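PDB 6IC9: PHD finger protein 3 from Homo sapiens, which reads the phosphorylated C-terminal domain of RNA polymerase II through its SPOC domain, the part present here, and regulates neuronal gene expression. Local coordinates for residues I19-V24 with T92-Y97; K26-A31 with T81-E86; Y32-S37 with V133-P138; K73-V78 with L151-K156; K102-A107 with Y118-G123. All coordinates share one frame; numbering follows the deposited sequence.

Interaction 1: I19-V24 with T92-Y97; sequences INMPSV and TLLFAY
Met21 lays its thioether over one face of the Tyr97 ring in a Met-aromatic contact. Met21 SD stands 4.5 Å from the centroid of the Tyr97 ring, 17° off its normal and offset toward the rim. The terminal methyl continues over the same ring as a CH-pi contact, with Met21 CE 3.6 Å from Tyr97 CE2. Met21 has CG anti to the backbone N (chi1 -173°), and beyond CG the chain runs fully extended, which carries sulfur and methyl out to the tyrosine. Next to it, Leu94 divides three neighbours between its two methyls. Leu94 CD1 sits 3.5 Å from Met21 SD and 3.8 Å from Val24 CG1, while Leu94 CD2 is 3.6 Å from Ile19 CG2. Val24 adds its other methyl, Val24 CG2 lying 4.0 Å from Tyr97 CD1 in an oblique approach. In the SPOC fold this is where helix 85-101 covers the end of strand 15-21 and the turn after it; the contact is entirely apolar, and helix and strand run at 55° to each other. Val24 N bonds back to Met21 O at 2.9 Å, tightening the turn that brings Val24 round to the helix. Further out, Tyr97 OH hydrogen-bonds Arg54, its ring makes a cation-pi contact with Arg101, and Met21 and Tyr97 each pack against a polar side chain of the bound peptide.

Interaction 2: K26-A31 with T81-E86; sequences KFVTKA and TPVTEE
Thr81 meets Lys30 as an antiparallel hydrogen-bonded pair: Thr81 N gives its hydrogen to Lys30 O at 2.9 Å, and Lys30 N returns one to Thr81 O at 3.0 Å. Thr81 O takes a second donor, the hydroxyl of Thr29, with Thr29 OG1 2.8 Å from Thr81 O and 63° out of its carbonyl plane. With OG1 anti to the backbone N (chi1 179°), the Thr29 hydroxyl is directed to the Thr81 carbonyl. The side chain of Thr81 adds a weak hydrogen bond, Thr81 OG1 to Lys30 O, 3.4 Å long. Pro82 pairs with Thr29 in a non-hydrogen-bonded bridge, their CA atoms 4.5 Å apart and their side chains diverging. At Val83 the backbone turns out of the strand, but Val83 N still reaches Val28 O at 3.1 Å, approaching from above the carbonyl plane. Val83 CG2 then wedges between two side chains, 3.8 Å from Val28 CG1 and 3.8 Å from Lys30 CG; the lysine chain crosses the valine at about a right angle. Thr84 follows as the N-cap of helix 85-101. Asp87 in the first turn of that helix ties the corner together, bonding Val28 N through OD1 and Thr84 N through OD2. In the SPOC sheet, strand 25-35 lies between strands 15-21 and 73-82, with helix 85-101 beginning just after the latter, past Val83 and Thr84, and Phe27 packed against Leu94 on it.

Interaction 3: Y32-S37 with V133-P138; sequences YPVSGS and VPFDGP
Val34 and Ser35, the two residues of a classic beta bulge facing Val77, both pack on Phe135 of the loop 133-138, which docks onto the strand at just this irregularity. The bulge closes the end of strand 25-35 in the SPOC sheet, where both residues bond Val77 through their backbones. Val34 CG1 stands over the centre of the Phe135 ring as a CH-pi contact, 3.8 Å from the centroid and 8° off the normal. Ser35 CB approaches the same ring obliquely, 3.6 Å from Phe135 CD1. Ser35 OG, anti to its backbone N (chi1 -170°), accepts the amide hydrogen of Asp136 N at 2.8 Å, with a fairly straight 160° at the hydrogen. One residue further on, Gly36 N donates to Asp136 O, also at 2.8 Å, so Asp136 is gripped through both its N and its O by the consecutive residues Ser35 and Gly36. Gly137 passes close to the strand, its CA 4.4 Å from Ser35 CA, and Gly36 turns the chain with a positive phi. Around the ring, Phe135 also touches Leu140, and the loop gains one more tie through the backbone bond between Val34 and Gly139. Nearer the surface, Pro138 spans two carbonyls of the strand, Pro138 CD lying 3.6 Å from Val34 O and Pro138 CG 3.8 Å from Pro33 O.

Interaction 4: K73-V78 with L151-K156; sequences KEICVV and LIIRQK
Ile75 and Leu151 pack closely, Ile75 CG2 lying 3.5 Å from Leu151 CD1. Beside them the side chains of Ile75 and Ile153 lie alongside each other and point the same way. The axes of the two short strands run at 154°, antiparallel, with two hydrogen-bonded pairs, Glu74 with Arg154 and Cys76 with Ile152. All four bonds are short and nearly straight; Arg154 N to Glu74 O, for example, is 2.8 Å with 176° at the hydrogen. On the other face, also buried, Cys76 SG is 4.1 Å from Arg154 CD and 4.2 Å from Ile152 CB. The guanidinium of Arg154 is held by a salt bridge to Asp44 and a hydrogen bond to Glu39 O, consistent with its burial. The end with Glu74 and Lys156 is, by contrast, open to solvent. There the aliphatic parts of the two cross at about a right angle, Glu74 CG 3.4 Å from Lys156 CG, while Glu74 OE1 and Lys156 NZ stay 5.3 Å apart without charge contact. Lys73 and Gln155 run side by side; Lys73 NZ hydrogen-bonds a modified side chain of the bound peptide, and Gln155 packs on a modified side chain of the peptide, making this end part of the peptide-binding surface. In the SPOC sheet strand 73-82 is flanked by 25-35 and strand 147-155 by 114-122, with helix 57-70 packed over the face of Ile75 and Leu151 and helix 41-44 over that of Cys76 and Ile152.

Interaction 5: K102-A107 with Y118-G123; sequences KRYGVA and YLIPLG
Gly105 N donates to Leu119 O at 2.8 Å with 165° at the hydrogen, meeting a lone pair in the carbonyl plane. The return bond, from Leu119 N to Gly105 O, is 2.9 Å long, its donor tilted 31° from the plane. Gly105 O also takes a CA-H contact from Tyr118, whose CA lies 3.1 Å from that oxygen. The backbones come close here, 4.6 Å between the CA atoms of Gly105 and Leu119. Either side of this pair an aromatic ring packs across the strands. Ile120 CG1 rests over the centre of the Tyr104 ring as a CH-pi contact, 3.6 Å from the centroid and 7° off the normal. The Tyr104 ring also meets Pro121, CD1 of Tyr104 being 3.8 Å from Pro121 CD. Its hydroxyl hydrogen-bonds Trp61 NE1 of helix 57-70. At the other end Val106 and Tyr118 point the same way, Val106 CG2 lying in the plane of the Tyr118 ring at its edge, 3.9 Å from Tyr118 CE1. Both residues pack against side chains of the bound peptide, Val106 on an aromatic one and Tyr118 on an apolar one. Two adjacent antiparallel strands, 104-107 and 114-122, make this a beta hairpin of the SPOC sheet, its Val106-Tyr118 pair contributing to the surface that holds the polymerase peptide.

How the interactions relate
All five contacts belong to one SPOC domain and to one mixed sheet, in which strands 15-21, 25-35, 73-82, 147-155, 114-122, 104-107 and 48-55 follow in that order, the last pairing back to the first. Interactions 1 and 2 lie about 12 Å apart between centres and share helix 85-101; interactions 1 and 5 lie about 10 Å apart, joined by Phe95 on Pro121. Interactions 3 and 4 meet through strands 25-35 and 73-82, and 4 reaches 5 through Leu151 and Tyr118. Along the chain interaction 1 closes before interaction 5 opens, while 3 and 4 enclose 5. Interactions 1, 4 and 5 also contribute residues touching the bound peptide, although 1 and 4 are about 23 Å apart between centres.

Interaction 1: I19-V24 with T92-Y97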
# COMPACT_ATOMS: atom_id res chain seq x y z
N ILE A 19 5.27 -2.32 9.43
CA ILE A 19 5.87 -1.70 8.28
C ILE A 19 7.23 -1.17 8.69
O ILE A 19 7.36 -0.48 9.71
CB ILE A 19 4.98 -0.58 7.73
CG1 ILE A 19 3.70 -1.21 7.15
CG2 ILE A 19 5.77 0.22 6.69
CD1 ILE A 19 2.68 -0.13 6.57
N ASN A 20 8.24 -1.45 7.90
CA ASN A 20 9.61 -1.15 8.31
C ASN A 20 10.31 -0.47 7.16
O ASN A 20 10.60 -1.12 6.15
CB ASN A 20 10.36 -2.42 8.75
CG ASN A 20 11.71 -2.10 9.38
OD1 ASN A 20 12.15 -0.96 9.29
ND2 ASN A 20 12.34 -3.09 10.04
N MET A 21 10.58 0.84 7.29
CA MET A 21 11.38 1.55 6.29
C MET A 21 12.68 1.96 6.97
O MET A 21 12.69 2.91 7.75
CB MET A 21 10.66 2.79 5.73
CG MET A 21 11.46 3.41 4.57
SD MET A 21 10.63 4.74 3.73
CE MET A 21 11.76 5.16 2.40
N PRO A 22 13.77 1.26 6.71
CA PRO A 22 15.03 1.53 7.41
C PRO A 22 15.45 2.98 7.30
O PRO A 22 15.41 3.58 6.21
CB PRO A 22 16.03 0.58 6.73
CG PRO A 22 15.15 -0.61 6.31
CD PRO A 22 13.82 0.03 5.89
N SER A 23 15.80 3.54 8.45
CA SER A 23 16.20 4.93 8.69
C SER A 23 15.03 5.90 8.60
O SER A 23 15.25 7.11 8.57
CB SER A 23 17.32 5.38 7.73
OG SER A 23 16.78 5.78 6.47
N VAL A 24 13.80 5.42 8.55
CA VAL A 24 12.69 6.35 8.43
C VAL A 24 11.71 6.04 9.54
O VAL A 24 11.43 6.89 10.38
CB VAL A 24 12.03 6.30 7.04
CG1 VAL A 24 10.77 7.21 7.01
CG2 VAL A 24 13.00 6.74 5.93
N THR A 92 2.95 8.58 11.08
CA THR A 92 2.99 9.96 10.61
C THR A 92 4.32 10.32 9.94
O THR A 92 4.33 11.02 8.91
CB THR A 92 2.68 10.89 11.77
OG1 THR A 92 1.34 10.61 12.20
CG2 THR A 92 2.79 12.37 11.38
N LEU A 93 5.46 9.89 10.51
CA LEU A 93 6.75 10.14 9.84
C LEU A 93 6.78 9.53 8.46
O LEU A 93 7.27 10.14 7.50
CB LEU A 93 7.91 9.56 10.65
CG LEU A 93 8.28 10.35 11.90
CD1 LEU A 93 9.17 9.48 12.80
CD2 LEU A 93 9.00 11.61 11.45
N LEU A 94 6.28 8.29 8.34
CA LEU A 94 6.30 7.62 7.05
C LEU A 94 5.34 8.27 6.07
O LEU A 94 5.70 8.48 4.90
CB LEU A 94 5.94 6.13 7.24
CG LEU A 94 6.27 5.27 5.99
CD1 LEU A 94 7.71 5.36 5.62
CD2 LEU A 94 5.89 3.81 6.30
N PHE A 95 4.12 8.60 6.52
CA PHE A 95 3.21 9.38 5.67
C PHE A 95 3.90 10.66 5.15
O PHE A 95 3.87 10.95 3.96
CB PHE A 95 1.96 9.79 6.46
CG PHE A 95 1.05 10.69 5.66
CD1 PHE A 95 1.19 12.06 5.67
CD2 PHE A 95 0.11 10.13 4.82
CE1 PHE A 95 0.35 12.88 4.87
CE2 PHE A 95 -0.72 10.95 4.03
CZ PHE A 95 -0.59 12.31 4.07
N ALA A 96 4.51 11.43 6.06
CA ALA A 96 5.16 12.69 5.68
C ALA A 96 6.33 12.45 4.73
O ALA A 96 6.58 13.26 3.81
CB ALA A 96 5.64 13.45 6.93
N TYR A 97 7.07 11.37 4.95
CA TYR A 97 8.20 11.06 4.08
C TYR A 97 7.76 11.01 2.63
O TYR A 97 8.36 11.64 1.75
CB TYR A 97 8.83 9.70 4.49
CG TYR A 97 9.96 9.34 3.55
CD1 TYR A 97 11.25 9.69 3.85
CD2 TYR A 97 9.70 8.69 2.32
CE1 TYR A 97 12.28 9.42 2.98
CE2 TYR A 97 10.72 8.44 1.42
CZ TYR A 97 12.02 8.78 1.78
OH TYR A 97 13.04 8.52 0.88

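Interaction 2: K26-A31 with T81-E86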
# COMPACT_ATOMS: atom_id res chain seq x y z
N LYS A 26 9.44 2.59 11.73
CA LYS A 26 9.03 1.20 11.89
C LYS A 26 7.89 1.16 12.88
O LYS A 26 8.01 1.73 13.97
CB LYS A 26 10.21 0.30 12.35
CG LYS A 26 9.81 -1.02 12.93
CD LYS A 26 11.06 -1.81 13.41
CE LYS A 26 10.65 -3.02 14.27
NZ LYS A 26 11.89 -3.66 14.85
N PHE A 27 6.78 0.51 12.53
CA PHE A 27 5.65 0.53 13.46
C PHE A 27 4.75 -0.65 13.20
O PHE A 27 4.81 -1.27 12.13
CB PHE A 27 4.88 1.85 13.35
CG PHE A 27 4.45 2.18 11.94
CD1 PHE A 27 5.32 2.85 11.06
CD2 PHE A 27 3.23 1.75 11.47
CE1 PHE A 27 4.93 3.16 9.72
CE2 PHE A 27 2.83 2.06 10.11
CZ PHE A 27 3.72 2.73 9.27
N VAL A 28 3.88 -0.93 14.17
CA VAL A 28 2.85 -1.96 14.09
C VAL A 28 1.59 -1.33 13.55
O VAL A 28 1.19 -0.24 13.97
CB VAL A 28 2.57 -2.62 15.44
CG1 VAL A 28 1.57 -3.78 15.27
CG2 VAL A 28 3.88 -3.09 16.04
N THR A 29 0.95 -2.03 12.64
CA THR A 29 -0.22 -1.48 11.96
C THR A 29 -1.20 -2.62 11.72
O THR A 29 -0.81 -3.77 11.57
CB THR A 29 0.21 -0.78 10.65
OG1 THR A 29 -0.94 -0.28 9.98
CG2 THR A 29 0.88 -1.79 9.72
N LYS A 30 -2.49 -2.28 11.60
CA LYS A 30 -3.49 -3.22 11.14
C LYS A 30 -3.95 -2.75 9.77
O LYS A 30 -4.06 -1.54 9.55
CB LYS A 30 -4.68 -3.26 12.11
CG LYS A 30 -4.40 -4.10 13.40
CD LYS A 30 -5.50 -3.80 14.45
CE LYS A 30 -5.35 -4.73 15.69
NZ LYS A 30 -6.31 -4.31 16.80
N ALA A 31 -4.19 -3.70 8.87
CA ALA A 31 -4.74 -3.39 7.52
C ALA A 31 -6.22 -3.75 7.47
O ALA A 31 -6.62 -4.82 7.94
CB ALA A 31 -4.01 -4.21 6.45
N THR A 81 -3.73 1.32 9.70
CA THR A 81 -3.98 2.15 10.89
C THR A 81 -2.91 1.82 11.91
O THR A 81 -2.58 0.66 12.06
CB THR A 81 -5.36 1.86 11.53
OG1 THR A 81 -5.37 0.51 11.98
CG2 THR A 81 -6.50 1.97 10.48
N PRO A 82 -2.33 2.80 12.60
CA PRO A 82 -1.35 2.47 13.67
C PRO A 82 -2.02 1.77 14.86
O PRO A 82 -3.18 2.03 15.18
CB PRO A 82 -0.81 3.86 14.07
CG PRO A 82 -2.05 4.80 13.87
CD PRO A 82 -2.68 4.23 12.58
N VAL A 83 -1.28 0.88 15.54
CA VAL A 83 -1.97 0.15 16.60
C VAL A 83 -1.94 0.92 17.92
O VAL A 83 -2.95 0.96 18.62
CB VAL A 83 -1.42 -1.28 16.76
CG1 VAL A 83 -2.01 -1.90 18.06
CG2 VAL A 83 -1.88 -2.13 15.53
N THR A 84 -0.81 1.56 18.29
CA THR A 84 -0.73 2.33 19.53
C THR A 84 -0.37 3.78 19.22
O THR A 84 -0.02 4.14 18.10
CB THR A 84 0.34 1.77 20.49
OG1 THR A 84 1.63 1.95 19.88
CG2 THR A 84 0.12 0.31 20.77
N GLU A 85 -0.46 4.64 20.25
CA GLU A 85 -0.00 6.02 20.09
C GLU A 85 1.45 6.09 19.64
O GLU A 85 1.84 6.97 18.85
CB GLU A 85 -0.20 6.78 21.41
CG GLU A 85 -1.66 6.72 21.86
CD GLU A 85 -1.90 7.23 23.27
OE1 GLU A 85 -3.00 6.97 23.81
OE2 GLU A 85 -1.00 7.90 23.82
N GLU A 86 2.30 5.21 20.16
CA GLU A 86 3.70 5.20 19.71
C GLU A 86 3.80 4.85 18.23
O GLU A 86 4.49 5.53 17.45
CB GLU A 86 4.44 4.19 20.58
CG GLU A 86 5.82 3.82 20.24
CD GLU A 86 6.25 2.71 21.21
OE1 GLU A 86 6.08 1.49 20.90
OE2 GLU A 86 6.65 3.08 22.32

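Interaction 3: Y32-S37 with V133-P138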
# COMPACT_ATOMS: atom_id res chain seq x y z
N TYR A 32 -7.02 -2.86 6.87
CA TYR A 32 -8.45 -3.03 6.66
C TYR A 32 -8.73 -2.96 5.18
O TYR A 32 -8.12 -2.15 4.46
CB TYR A 32 -9.27 -1.94 7.35
CG TYR A 32 -9.09 -2.03 8.87
CD1 TYR A 32 -8.03 -1.42 9.50
CD2 TYR A 32 -9.96 -2.82 9.65
CE1 TYR A 32 -7.85 -1.55 10.90
CE2 TYR A 32 -9.79 -2.95 11.02
CZ TYR A 32 -8.74 -2.31 11.63
OH TYR A 32 -8.58 -2.45 12.98
N PRO A 33 -9.72 -3.72 4.70
CA PRO A 33 -10.05 -3.68 3.26
C PRO A 33 -10.62 -2.36 2.83
O PRO A 33 -11.35 -1.68 3.57
CB PRO A 33 -11.07 -4.82 3.10
CG PRO A 33 -11.49 -5.17 4.44
CD PRO A 33 -10.38 -4.85 5.38
N VAL A 34 -10.25 -1.97 1.62
CA VAL A 34 -10.76 -0.78 0.98
C VAL A 34 -11.42 -1.13 -0.35
O VAL A 34 -12.57 -0.77 -0.60
CB VAL A 34 -9.64 0.27 0.76
CG1 VAL A 34 -10.23 1.42 0.02
CG2 VAL A 34 -9.05 0.80 2.13
N SER A 35 -10.71 -1.87 -1.19
CA SER A 35 -11.21 -2.17 -2.54
C SER A 35 -10.66 -3.51 -2.97
O SER A 35 -9.52 -3.86 -2.64
CB SER A 35 -10.79 -1.09 -3.55
OG SER A 35 -11.47 -1.28 -4.78
N GLY A 36 -11.44 -4.25 -3.76
CA GLY A 36 -11.00 -5.56 -4.20
C GLY A 36 -11.11 -6.61 -3.11
O GLY A 36 -11.41 -6.33 -1.95
N SER A 37 -10.86 -7.85 -3.49
CA SER A 37 -11.08 -8.92 -2.53
C SER A 37 -9.88 -9.04 -1.61
O SER A 37 -8.78 -9.35 -2.08
CB SER A 37 -11.31 -10.26 -3.21
OG SER A 37 -11.27 -11.26 -2.21
N VAL A 133 -10.48 4.63 -8.23
CA VAL A 133 -11.93 4.84 -8.26
C VAL A 133 -12.49 4.05 -9.44
O VAL A 133 -11.85 3.96 -10.50
CB VAL A 133 -12.26 6.34 -8.38
CG1 VAL A 133 -13.75 6.61 -8.16
CG2 VAL A 133 -11.48 7.12 -7.38
N PRO A 134 -13.65 3.42 -9.30
CA PRO A 134 -14.45 3.37 -8.07
C PRO A 134 -13.92 2.27 -7.14
O PRO A 134 -13.34 1.31 -7.62
CB PRO A 134 -15.85 3.06 -8.59
CG PRO A 134 -15.58 2.15 -9.80
CD PRO A 134 -14.27 2.63 -10.40
N PHE A 135 -14.10 2.43 -5.84
CA PHE A 135 -13.73 1.38 -4.91
C PHE A 135 -14.75 0.26 -5.00
O PHE A 135 -15.96 0.52 -5.00
CB PHE A 135 -13.68 1.91 -3.48
CG PHE A 135 -12.50 2.76 -3.19
CD1 PHE A 135 -11.25 2.44 -3.68
CD2 PHE A 135 -12.64 3.88 -2.38
CE1 PHE A 135 -10.14 3.20 -3.38
CE2 PHE A 135 -11.54 4.65 -2.07
CZ PHE A 135 -10.28 4.30 -2.57
N ASP A 136 -14.28 -0.97 -5.11
CA ASP A 136 -15.14 -2.15 -5.09
C ASP A 136 -14.95 -2.80 -3.72
O ASP A 136 -14.22 -3.76 -3.56
CB ASP A 136 -14.74 -3.08 -6.23
CG ASP A 136 -15.28 -4.49 -6.06
OD1 ASP A 136 -16.37 -4.68 -5.48
OD2 ASP A 136 -14.57 -5.42 -6.50
N GLY A 137 -15.63 -2.24 -2.71
CA GLY A 137 -15.43 -2.66 -1.34
C GLY A 137 -15.90 -1.57 -0.41
O GLY A 137 -16.62 -0.66 -0.83
N PRO A 138 -15.51 -1.62 0.87
CA PRO A 138 -15.99 -0.62 1.85
C PRO A 138 -15.57 0.78 1.52
O PRO A 138 -16.16 1.73 2.05
CB PRO A 138 -15.33 -1.07 3.16
CG PRO A 138 -15.02 -2.49 2.97
CD PRO A 138 -14.77 -2.71 1.52

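Interaction 4: K73-V78 with L151-K156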
# COMPACT_ATOMS: atom_id res chain seq x y z
N LYS A 73 -3.99 -10.51 -13.21
CA LYS A 73 -3.70 -10.21 -11.80
C LYS A 73 -4.94 -9.66 -11.13
O LYS A 73 -5.88 -9.20 -11.79
CB LYS A 73 -2.53 -9.23 -11.64
CG LYS A 73 -1.21 -9.62 -12.43
CD LYS A 73 -0.43 -10.74 -11.76
CE LYS A 73 0.70 -11.24 -12.68
NZ LYS A 73 0.19 -12.16 -13.73
N GLU A 74 -4.93 -9.69 -9.81
CA GLU A 74 -5.97 -9.11 -8.98
C GLU A 74 -5.37 -7.94 -8.22
O GLU A 74 -4.27 -8.07 -7.65
CB GLU A 74 -6.53 -10.13 -7.98
CG GLU A 74 -7.14 -11.38 -8.59
CD GLU A 74 -8.56 -11.17 -9.10
OE1 GLU A 74 -9.28 -12.18 -9.29
OE2 GLU A 74 -8.96 -10.00 -9.31
N ILE A 75 -6.07 -6.82 -8.22
CA ILE A 75 -5.64 -5.61 -7.55
C ILE A 75 -6.51 -5.44 -6.33
O ILE A 75 -7.74 -5.47 -6.43
CB ILE A 75 -5.73 -4.38 -8.46
CG1 ILE A 75 -4.77 -4.50 -9.65
CG2 ILE A 75 -5.34 -3.14 -7.63
CD1 ILE A 75 -5.08 -3.52 -10.66
N CYS A 76 -5.90 -5.27 -5.17
CA CYS A 76 -6.71 -4.82 -4.05
C CYS A 76 -6.02 -3.70 -3.29
O CYS A 76 -4.83 -3.43 -3.44
CB CYS A 76 -7.14 -5.97 -3.16
SG CYS A 76 -5.95 -6.56 -2.01
N VAL A 77 -6.82 -2.98 -2.53
CA VAL A 77 -6.38 -1.77 -1.88
C VAL A 77 -6.75 -1.96 -0.42
O VAL A 77 -7.88 -2.37 -0.14
CB VAL A 77 -7.05 -0.50 -2.46
CG1 VAL A 77 -6.54 0.70 -1.65
CG2 VAL A 77 -6.72 -0.32 -4.00
N VAL A 78 -5.78 -1.78 0.48
CA VAL A 78 -6.06 -1.82 1.92
C VAL A 78 -5.70 -0.47 2.51
O VAL A 78 -5.04 0.37 1.88
CB VAL A 78 -5.29 -2.93 2.66
CG1 VAL A 78 -5.69 -4.30 2.12
CG2 VAL A 78 -3.72 -2.73 2.56
N LEU A 151 -1.48 -0.65 -2.02
CA LEU A 151 -1.95 -1.12 -3.33
C LEU A 151 -1.26 -2.43 -3.59
O LEU A 151 -0.04 -2.46 -3.73
CB LEU A 151 -1.59 -0.08 -4.40
CG LEU A 151 -1.77 -0.51 -5.84
CD1 LEU A 151 -3.22 -0.81 -6.02
CD2 LEU A 151 -1.32 0.68 -6.74
N ILE A 152 -2.02 -3.54 -3.63
CA ILE A 152 -1.44 -4.87 -3.67
C ILE A 152 -1.82 -5.55 -4.99
O ILE A 152 -3.01 -5.71 -5.30
CB ILE A 152 -1.91 -5.71 -2.46
CG1 ILE A 152 -1.71 -4.88 -1.17
CG2 ILE A 152 -1.14 -7.02 -2.38
CD1 ILE A 152 -2.33 -5.56 0.05
N ILE A 153 -0.80 -5.92 -5.76
CA ILE A 153 -0.96 -6.69 -7.00
C ILE A 153 -0.72 -8.16 -6.69
O ILE A 153 0.41 -8.53 -6.34
CB ILE A 153 0.02 -6.21 -8.08
CG1 ILE A 153 0.07 -4.68 -8.14
CG2 ILE A 153 -0.30 -6.88 -9.45
CD1 ILE A 153 -1.30 -4.06 -8.41
N ARG A 154 -1.74 -9.00 -6.86
CA ARG A 154 -1.60 -10.43 -6.59
C ARG A 154 -1.80 -11.28 -7.85
O ARG A 154 -2.49 -10.89 -8.80
CB ARG A 154 -2.60 -10.84 -5.51
CG ARG A 154 -2.66 -9.73 -4.41
CD ARG A 154 -3.97 -9.72 -3.62
NE ARG A 154 -3.89 -10.83 -2.71
CZ ARG A 154 -4.87 -11.29 -1.94
NH1 ARG A 154 -6.08 -10.74 -1.91
NH2 ARG A 154 -4.58 -12.31 -1.16
N GLN A 155 -1.20 -12.45 -7.85
CA GLN A 155 -1.41 -13.39 -8.93
C GLN A 155 -2.81 -13.97 -8.84
O GLN A 155 -3.41 -14.04 -7.76
CB GLN A 155 -0.36 -14.51 -8.88
CG GLN A 155 1.06 -14.06 -8.47
CD GLN A 155 1.91 -13.44 -9.61
OE1 GLN A 155 1.45 -13.30 -10.75
NE2 GLN A 155 3.15 -13.06 -9.28
N LYS A 156 -3.38 -14.28 -10.00
CA LYS A 156 -4.65 -14.97 -10.09
C LYS A 156 -4.43 -16.47 -10.16
O LYS A 156 -3.32 -16.96 -10.43
CB LYS A 156 -5.43 -14.52 -11.32
CG LYS A 156 -5.90 -13.12 -11.24
CD LYS A 156 -7.17 -12.94 -12.04
CE LYS A 156 -6.91 -13.29 -13.46
NZ LYS A 156 -7.62 -12.27 -14.29

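Interaction 5: K102-A107 with Y118-G123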
# COMPACT_ATOMS: atom_id res chain seq x y z
N LYS A 102 6.17 13.41 -2.88
CA LYS A 102 5.26 13.00 -3.94
C LYS A 102 5.76 11.69 -4.55
O LYS A 102 6.00 11.58 -5.76
CB LYS A 102 5.10 14.09 -5.01
CG LYS A 102 4.62 15.41 -4.43
CD LYS A 102 4.66 16.53 -5.49
CE LYS A 102 4.17 17.86 -4.89
NZ LYS A 102 2.75 17.71 -4.45
N ARG A 103 5.98 10.72 -3.67
CA ARG A 103 6.40 9.39 -4.09
C ARG A 103 5.48 8.39 -3.43
O ARG A 103 4.79 8.69 -2.45
CB ARG A 103 7.88 9.10 -3.69
CG ARG A 103 8.94 10.00 -4.42
CD ARG A 103 9.01 9.67 -5.90
NE ARG A 103 10.06 10.43 -6.60
CZ ARG A 103 9.85 11.62 -7.18
NH1 ARG A 103 8.67 12.19 -7.09
NH2 ARG A 103 10.84 12.25 -7.81
N TYR A 104 5.52 7.17 -3.96
CA TYR A 104 4.98 6.01 -3.27
C TYR A 104 6.12 5.14 -2.75
O TYR A 104 7.24 5.14 -3.30
CB TYR A 104 4.08 5.16 -4.20
CG TYR A 104 2.84 5.87 -4.73
CD1 TYR A 104 2.35 7.08 -4.15
CD2 TYR A 104 2.14 5.33 -5.82
CE1 TYR A 104 1.23 7.73 -4.67
CE2 TYR A 104 0.99 5.98 -6.33
CZ TYR A 104 0.55 7.17 -5.74
OH TYR A 104 -0.58 7.81 -6.23
N GLY A 105 5.84 4.34 -1.74
CA GLY A 105 6.82 3.35 -1.26
C GLY A 105 6.68 2.05 -2.03
O GLY A 105 5.58 1.67 -2.45
N VAL A 106 7.79 1.31 -2.14
CA VAL A 106 7.83 -0.01 -2.80
C VAL A 106 8.22 -1.07 -1.77
O VAL A 106 9.29 -0.96 -1.15
CB VAL A 106 8.82 -0.02 -3.97
CG1 VAL A 106 8.70 -1.38 -4.71
CG2 VAL A 106 8.50 1.15 -4.94
N ALA A 107 7.36 -2.09 -1.60
CA ALA A 107 7.72 -3.21 -0.72
C ALA A 107 8.79 -4.07 -1.39
O ALA A 107 8.72 -4.35 -2.60
CB ALA A 107 6.48 -4.08 -0.38
N TYR A 118 2.63 -1.41 -3.16
CA TYR A 118 3.04 -0.01 -3.05
C TYR A 118 2.33 0.63 -1.87
O TYR A 118 1.20 0.28 -1.54
CB TYR A 118 2.68 0.78 -4.32
CG TYR A 118 3.36 0.17 -5.54
CD1 TYR A 118 4.74 0.31 -5.71
CD2 TYR A 118 2.62 -0.59 -6.47
CE1 TYR A 118 5.39 -0.29 -6.81
CE2 TYR A 118 3.24 -1.17 -7.59
CZ TYR A 118 4.61 -1.03 -7.73
OH TYR A 118 5.19 -1.61 -8.82
N LEU A 119 3.00 1.59 -1.24
CA LEU A 119 2.46 2.31 -0.10
C LEU A 119 2.18 3.73 -0.54
O LEU A 119 3.12 4.44 -0.91
CB LEU A 119 3.45 2.32 1.07
CG LEU A 119 3.03 2.51 2.52
CD1 LEU A 119 2.12 1.35 3.07
CD2 LEU A 119 4.35 2.50 3.32
N ILE A 120 0.92 4.13 -0.46
CA ILE A 120 0.41 5.36 -1.03
C ILE A 120 0.00 6.31 0.11
O ILE A 120 -0.87 5.97 0.90
CB ILE A 120 -0.78 5.07 -1.95
CG1 ILE A 120 -0.28 4.28 -3.16
CG2 ILE A 120 -1.46 6.43 -2.36
CD1 ILE A 120 -1.43 3.79 -4.10
N PRO A 121 0.56 7.50 0.20
CA PRO A 121 0.04 8.48 1.16
C PRO A 121 -1.20 9.15 0.58
O PRO A 121 -1.18 9.65 -0.54
CB PRO A 121 1.19 9.46 1.33
CG PRO A 121 1.90 9.43 0.01
CD PRO A 121 1.78 7.99 -0.48
N LEU A 122 -2.30 9.11 1.32
CA LEU A 122 -3.52 9.82 0.89
C LEU A 122 -3.84 10.87 1.93
O LEU A 122 -4.25 10.53 3.05
CB LEU A 122 -4.68 8.86 0.73
CG LEU A 122 -5.99 9.56 0.31
CD1 LEU A 122 -5.85 9.90 -1.18
CD2 LEU A 122 -7.15 8.62 0.56
N GLY A 123 -3.62 12.14 1.59
CA GLY A 123 -3.95 13.22 2.50
C GLY A 123 -5.44 13.30 2.79
O GLY A 123 -6.27 12.92 1.98